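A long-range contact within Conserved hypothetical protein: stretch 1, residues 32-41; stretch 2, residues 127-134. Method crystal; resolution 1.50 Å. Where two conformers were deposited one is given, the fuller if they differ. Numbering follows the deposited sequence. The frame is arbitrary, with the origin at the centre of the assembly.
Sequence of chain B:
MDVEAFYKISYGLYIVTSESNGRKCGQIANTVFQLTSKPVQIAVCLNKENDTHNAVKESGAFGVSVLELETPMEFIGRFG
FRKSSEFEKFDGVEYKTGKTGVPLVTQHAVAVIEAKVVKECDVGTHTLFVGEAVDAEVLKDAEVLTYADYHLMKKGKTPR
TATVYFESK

Stretch 1 (32-41) VFQLTSKPVQ
Stretch 2 (127-134) TLFVGEAV

Stretch 2 is extended throughout, residues 127-134 all lying in a strand, with phi from -123° to -67° and psi from 116° to 145° until Val134, where psi falls to -17°. Stretch 1 enters as a strand at Val32, turns at Lys38-Pro39, whose peptide is cis, and returns through Gln41 (phi/psi -124/139). Within that turn Leu35 N donates to Gln41 O at 2.8 Å, Gln41 N reaches Thr36 O weakly at 3.3 Å, and Thr36 OG1 (chi1 65°, p) donates to Pro39 O at 2.7 Å.

The backbone contact is antiparallel. Gln41 and Glu132 form a non-hydrogen-bonded bridge pair, their CA atoms 4.4 Å apart and their side chains on the same face of the sheet. The direct hydrogen bond across the stretches runs from Ala133 N to Val40 O, 3.0 Å with a nearly straight N-H...O angle of 164°. Two CA-H...O contacts flank the pair: Gln41 CA to Gly131 O at 3.1 Å (134° at H) and Glu132 CA to Val40 O at 3.6 Å (137°). A water donates to Val40 O (2.9 Å) and to Ala133 O (2.8 Å), so Val40 O accepts from both strand and solvent.

Apolar packing extends the contact beyond the bridge. Val40 (chi1 172°, t) sets CG1 3.8 Å from Ala133 CB. Leu35 (m, t) points toward stretch 2 and brings CD1 to 4.3 Å from Val130 CG2, with Val130 in t. Phe33 (chi1 53°, p; chi2 103°) leaves its backbone sideways, yet its ring tip approaches: CZ lies 4.1 Å from Leu128 CD1, which meets the ring obliquely (Leu128 chi1 t, chi2 p). Separately, at the turn, Pro39 CG makes a van der Waals contact with the carboxylate carbon Glu132 CD at 4.0 Å, the glutamate extended in t, t. Together the stretches bury 396 Å².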

ATOM      1  N   VAL B  32      -4.075   0.574  -3.292  1.00 16.15           N
ATOM      2  CA  VAL B  32      -3.415   0.860  -4.561  1.00 16.05           C
ATOM      3  C   VAL B  32      -1.953   1.076  -4.218  1.00 15.44           C
ATOM      4  O   VAL B  32      -1.623   1.863  -3.320  1.00 15.68           O
ATOM      5  CB  VAL B  32      -3.955   2.152  -5.202  1.00 16.41           C
ATOM      6  CG1 VAL B  32      -3.143   2.506  -6.433  1.00 17.12           C
ATOM      7  CG2 VAL B  32      -5.456   1.976  -5.534  1.00 17.84           C
ATOM      8  N   PHE B  33      -1.083   0.363  -4.913  1.00 14.75           N
ATOM      9  CA  PHE B  33       0.338   0.461  -4.634  1.00 15.06           C
ATOM     10  C   PHE B  33       1.194   0.107  -5.828  1.00 14.67           C
ATOM     11  O   PHE B  33       0.828  -0.723  -6.651  1.00 15.38           O
ATOM     12  CB  PHE B  33       0.703  -0.388  -3.395  0.60 16.11           C
ATOM     13  CG  PHE B  33       0.251  -1.832  -3.440  0.60 17.72           C
ATOM     14  CD1 PHE B  33       1.156  -2.837  -3.729  0.60 18.08           C
ATOM     15  CD2 PHE B  33      -1.036  -2.192  -3.052  0.60 18.67           C
ATOM     16  CE1 PHE B  33       0.790  -4.200  -3.619  0.60 19.08           C
ATOM     17  CE2 PHE B  33      -1.411  -3.539  -2.942  0.60 19.23           C
ATOM     18  CZ  PHE B  33      -0.492  -4.543  -3.225  0.60 19.00           C
ATOM     19  N   GLN B  34       2.351   0.746  -5.933  1.00 14.65           N
ATOM     20  CA  GLN B  34       3.283   0.425  -7.002  1.00 15.18           C
ATOM     21  C   GLN B  34       4.028  -0.856  -6.603  1.00 15.96           C
ATOM     22  O   GLN B  34       4.507  -0.964  -5.470  1.00 17.11           O
ATOM     23  CB  GLN B  34       4.298   1.569  -7.189  1.00 15.31           C
ATOM     24  CG  GLN B  34       5.331   1.283  -8.293  1.00 15.03           C
ATOM     25  CD  GLN B  34       6.215   2.489  -8.604  1.00 16.21           C
ATOM     26  OE1 GLN B  34       6.035   3.573  -8.029  1.00 17.54           O
ATOM     27  NE2 GLN B  34       7.170   2.301  -9.522  1.00 15.99           N
ATOM     28  N   LEU B  35       4.162  -1.796  -7.530  1.00 15.88           N
ATOM     29  CA  LEU B  35       4.867  -3.052  -7.219  1.00 17.47           C
ATOM     30  C   LEU B  35       6.296  -3.095  -7.710  1.00 17.39           C
ATOM     31  O   LEU B  35       7.186  -3.624  -7.015  1.00 16.79           O
ATOM     32  CB  LEU B  35       4.119  -4.235  -7.832  1.00 19.35           C
ATOM     33  CG  LEU B  35       2.702  -4.435  -7.294  1.00 20.22           C
ATOM     34  CD1 LEU B  35       2.284  -5.872  -7.541  1.00 20.98           C
ATOM     35  CD2 LEU B  35       2.693  -4.188  -5.797  1.00 21.86           C
ATOM     36  N   THR B  36       6.514  -2.542  -8.902  1.00 17.13           N
ATOM     37  CA  THR B  36       7.827  -2.583  -9.552  1.00 17.31           C
ATOM     38  C   THR B  36       8.130  -1.275 -10.286  1.00 18.08           C
ATOM     39  O   THR B  36       7.221  -0.476 -10.549  1.00 16.84           O
ATOM     40  CB  THR B  36       7.881  -3.732 -10.607  1.00 16.85           C
ATOM     41  OG1 THR B  36       6.963  -3.460 -11.673  1.00 17.99           O
ATOM     42  CG2 THR B  36       7.477  -5.085  -9.979  1.00 16.92           C
ATOM     43  N   SER B  37       9.398  -1.073 -10.639  1.00 18.71           N
ATOM     44  CA  SER B  37       9.761   0.143 -11.379  1.00 19.86           C
ATOM     45  C   SER B  37      10.258  -0.183 -12.784  1.00 20.57           C
ATOM     46  O   SER B  37      10.316   0.703 -13.638  1.00 20.52           O
ATOM     47  CB  SER B  37      10.827   0.929 -10.627  1.00 20.55           C
ATOM     48  OG  SER B  37      11.996   0.137 -10.461  1.00 22.55           O
ATOM     49  N   LYS B  38      10.586  -1.450 -13.031  1.00 20.77           N
ATOM     50  CA  LYS B  38      11.090  -1.886 -14.336  1.00 22.01           C
ATOM     51  C   LYS B  38      10.325  -3.085 -14.888  1.00 21.74           C
ATOM     52  O   LYS B  38      10.709  -4.233 -14.663  1.00 22.27           O
ATOM     53  CB  LYS B  38      12.580  -2.255 -14.239  1.00 23.93           C
ATOM     54  CG  LYS B  38      13.493  -1.060 -13.985  1.00 27.46           C
ATOM     55  CD  LYS B  38      14.978  -1.445 -14.025  1.00 30.35           C
ATOM     56  CE  LYS B  38      15.876  -0.206 -13.887  1.00 32.01           C
ATOM     57  NZ  LYS B  38      17.352  -0.516 -13.872  1.00 33.84           N
ATOM     58  N   PRO B  39       9.212  -2.850 -15.589  1.00 21.21           N
ATOM     59  CA  PRO B  39       8.600  -1.558 -15.906  1.00 20.96           C
ATOM     60  C   PRO B  39       7.707  -1.145 -14.735  1.00 20.78           C
ATOM     61  O   PRO B  39       7.518  -1.908 -13.787  1.00 20.67           O
ATOM     62  CB  PRO B  39       7.790  -1.877 -17.155  1.00 21.31           C
ATOM     63  CG  PRO B  39       7.277  -3.251 -16.845  1.00 21.86           C
ATOM     64  CD  PRO B  39       8.476  -3.951 -16.234  1.00 21.21           C
ATOM     65  N   VAL B  40       7.147   0.052 -14.790  1.00 19.98           N
ATOM     66  CA  VAL B  40       6.284   0.468 -13.708  1.00 19.33           C
ATOM     67  C   VAL B  40       4.972  -0.324 -13.731  1.00 18.84           C
ATOM     68  O   VAL B  40       4.249  -0.338 -14.742  1.00 18.82           O
ATOM     69  CB  VAL B  40       5.962   1.964 -13.789  1.00 19.28           C
ATOM     70  CG1 VAL B  40       4.891   2.316 -12.744  1.00 19.14           C
ATOM     71  CG2 VAL B  40       7.235   2.780 -13.518  1.00 20.17           C
ATOM     72  N   GLN B  41       4.696  -1.017 -12.620  1.00 18.03           N
ATOM     73  CA  GLN B  41       3.457  -1.771 -12.457  1.00 17.21           C
ATOM     74  C   GLN B  41       2.751  -1.304 -11.189  1.00 17.07           C
ATOM     75  O   GLN B  41       3.382  -1.058 -10.148  1.00 16.25           O
ATOM     76  CB  GLN B  41       3.731  -3.279 -12.384  1.00 17.52           C
ATOM     77  CG  GLN B  41       4.303  -3.789 -13.673  1.00 18.13           C
ATOM     78  CD  GLN B  41       4.628  -5.264 -13.621  1.00 19.55           C
ATOM     79  OE1 GLN B  41       5.515  -5.697 -12.860  1.00 20.17           O
ATOM     80  NE2 GLN B  41       3.925  -6.045 -14.422  1.00 19.30           N
ATOM     81  N   THR B 127      -9.798  -9.594  -5.939  1.00 18.35           N
ATOM     82  CA  THR B 127      -8.827  -9.883  -6.984  1.00 18.16           C
ATOM     83  C   THR B 127      -7.807  -8.742  -6.940  1.00 17.99           C
ATOM     84  O   THR B 127      -8.193  -7.565  -6.842  1.00 17.49           O
ATOM     85  CB  THR B 127      -9.431  -9.899  -8.416  1.00 18.40           C
ATOM     86  OG1 THR B 127     -10.426 -10.923  -8.495  1.00 20.17           O
ATOM     87  CG2 THR B 127      -8.348 -10.194  -9.446  1.00 18.98           C
ATOM     88  N   LEU B 128      -6.520  -9.082  -6.955  1.00 17.29           N
ATOM     89  CA  LEU B 128      -5.497  -8.054  -7.016  1.00 17.67           C
ATOM     90  C   LEU B 128      -5.119  -7.961  -8.505  1.00 17.38           C
ATOM     91  O   LEU B 128      -4.628  -8.928  -9.101  1.00 17.36           O
ATOM     92  CB  LEU B 128      -4.269  -8.448  -6.176  1.00 19.78           C
ATOM     93  CG  LEU B 128      -3.198  -7.358  -6.042  1.00 20.97           C
ATOM     94  CD1 LEU B 128      -3.656  -6.254  -5.159  1.00 22.77           C
ATOM     95  CD2 LEU B 128      -1.947  -7.942  -5.459  1.00 23.90           C
ATOM     96  N   PHE B 129      -5.385  -6.809  -9.124  1.00 16.50           N
ATOM     97  CA  PHE B 129      -5.069  -6.634 -10.535  1.00 17.11           C
ATOM     98  C   PHE B 129      -3.718  -5.969 -10.649  1.00 17.24           C
ATOM     99  O   PHE B 129      -3.482  -4.975  -9.980  1.00 18.56           O
ATOM    100  CB  PHE B 129      -6.119  -5.735 -11.231  1.00 17.77           C
ATOM    101  CG  PHE B 129      -7.493  -6.338 -11.283  1.00 18.55           C
ATOM    102  CD1 PHE B 129      -8.442  -6.034 -10.307  1.00 19.23           C
ATOM    103  CD2 PHE B 129      -7.824  -7.227 -12.302  1.00 19.35           C
ATOM    104  CE1 PHE B 129      -9.731  -6.615 -10.341  1.00 19.83           C
ATOM    105  CE2 PHE B 129      -9.098  -7.817 -12.352  1.00 19.39           C
ATOM    106  CZ  PHE B 129     -10.047  -7.512 -11.376  1.00 19.66           C
ATOM    107  N   VAL B 130      -2.828  -6.538 -11.455  1.00 17.20           N
ATOM    108  CA  VAL B 130      -1.517  -5.941 -11.655  1.00 18.25           C
ATOM    109  C   VAL B 130      -1.536  -5.258 -13.016  1.00 18.02           C
ATOM    110  O   VAL B 130      -1.726  -5.902 -14.048  1.00 17.27           O
ATOM    111  CB  VAL B 130      -0.409  -6.999 -11.643  1.00 19.18           C
ATOM    112  CG1 VAL B 130       0.970  -6.317 -11.853  1.00 20.03           C
ATOM    113  CG2 VAL B 130      -0.416  -7.717 -10.285  1.00 20.36           C
ATOM    114  N   GLY B 131      -1.365  -3.946 -13.008  1.00 17.63           N
ATOM    115  CA  GLY B 131      -1.370  -3.239 -14.275  1.00 18.81           C
ATOM    116  C   GLY B 131      -0.054  -2.591 -14.640  1.00 19.03           C
ATOM    117  O   GLY B 131       0.674  -2.077 -13.786  1.00 18.93           O
ATOM    118  N   GLU B 132       0.262  -2.587 -15.928  1.00 19.35           N
ATOM    119  CA  GLU B 132       1.473  -1.926 -16.369  1.00 20.19           C
ATOM    120  C   GLU B 132       1.047  -0.485 -16.660  1.00 20.16           C
ATOM    121  O   GLU B 132       0.092  -0.274 -17.400  1.00 19.90           O
ATOM    122  CB  GLU B 132       2.013  -2.600 -17.629  1.00 22.45           C
ATOM    123  CG  GLU B 132       3.383  -2.094 -18.007  1.00 26.00           C
ATOM    124  CD  GLU B 132       4.019  -2.866 -19.163  1.00 28.20           C
ATOM    125  OE1 GLU B 132       4.025  -4.126 -19.140  1.00 29.37           O
ATOM    126  OE2 GLU B 132       4.526  -2.199 -20.090  1.00 30.54           O
ATOM    127  N   ALA B 133       1.719   0.494 -16.069  1.00 19.61           N
ATOM    128  CA  ALA B 133       1.363   1.901 -16.283  1.00 20.49           C
ATOM    129  C   ALA B 133       1.644   2.314 -17.725  1.00 21.60           C
ATOM    130  O   ALA B 133       2.736   2.078 -18.246  1.00 22.04           O
ATOM    131  CB  ALA B 133       2.140   2.797 -15.307  1.00 20.23           C
ATOM    132  N   VAL B 134       0.650   2.919 -18.372  1.00 21.41           N
ATOM    133  CA  VAL B 134       0.838   3.368 -19.760  1.00 22.58           C
ATOM    134  C   VAL B 134       0.842   4.893 -19.887  1.00 22.94           C
ATOM    135  O   VAL B 134       1.259   5.424 -20.915  1.00 23.40           O
ATOM    136  CB  VAL B 134      -0.203   2.740 -20.705  1.00 22.47           C
ATOM    137  CG1 VAL B 134       0.056   1.235 -20.803  1.00 24.02           C
ATOM    138  CG2 VAL B 134      -1.621   3.004 -20.212  1.00 23.08           C
TER
HETATM  139  O   HOH W   1       5.004   0.804 -17.243  1.00 27.69           O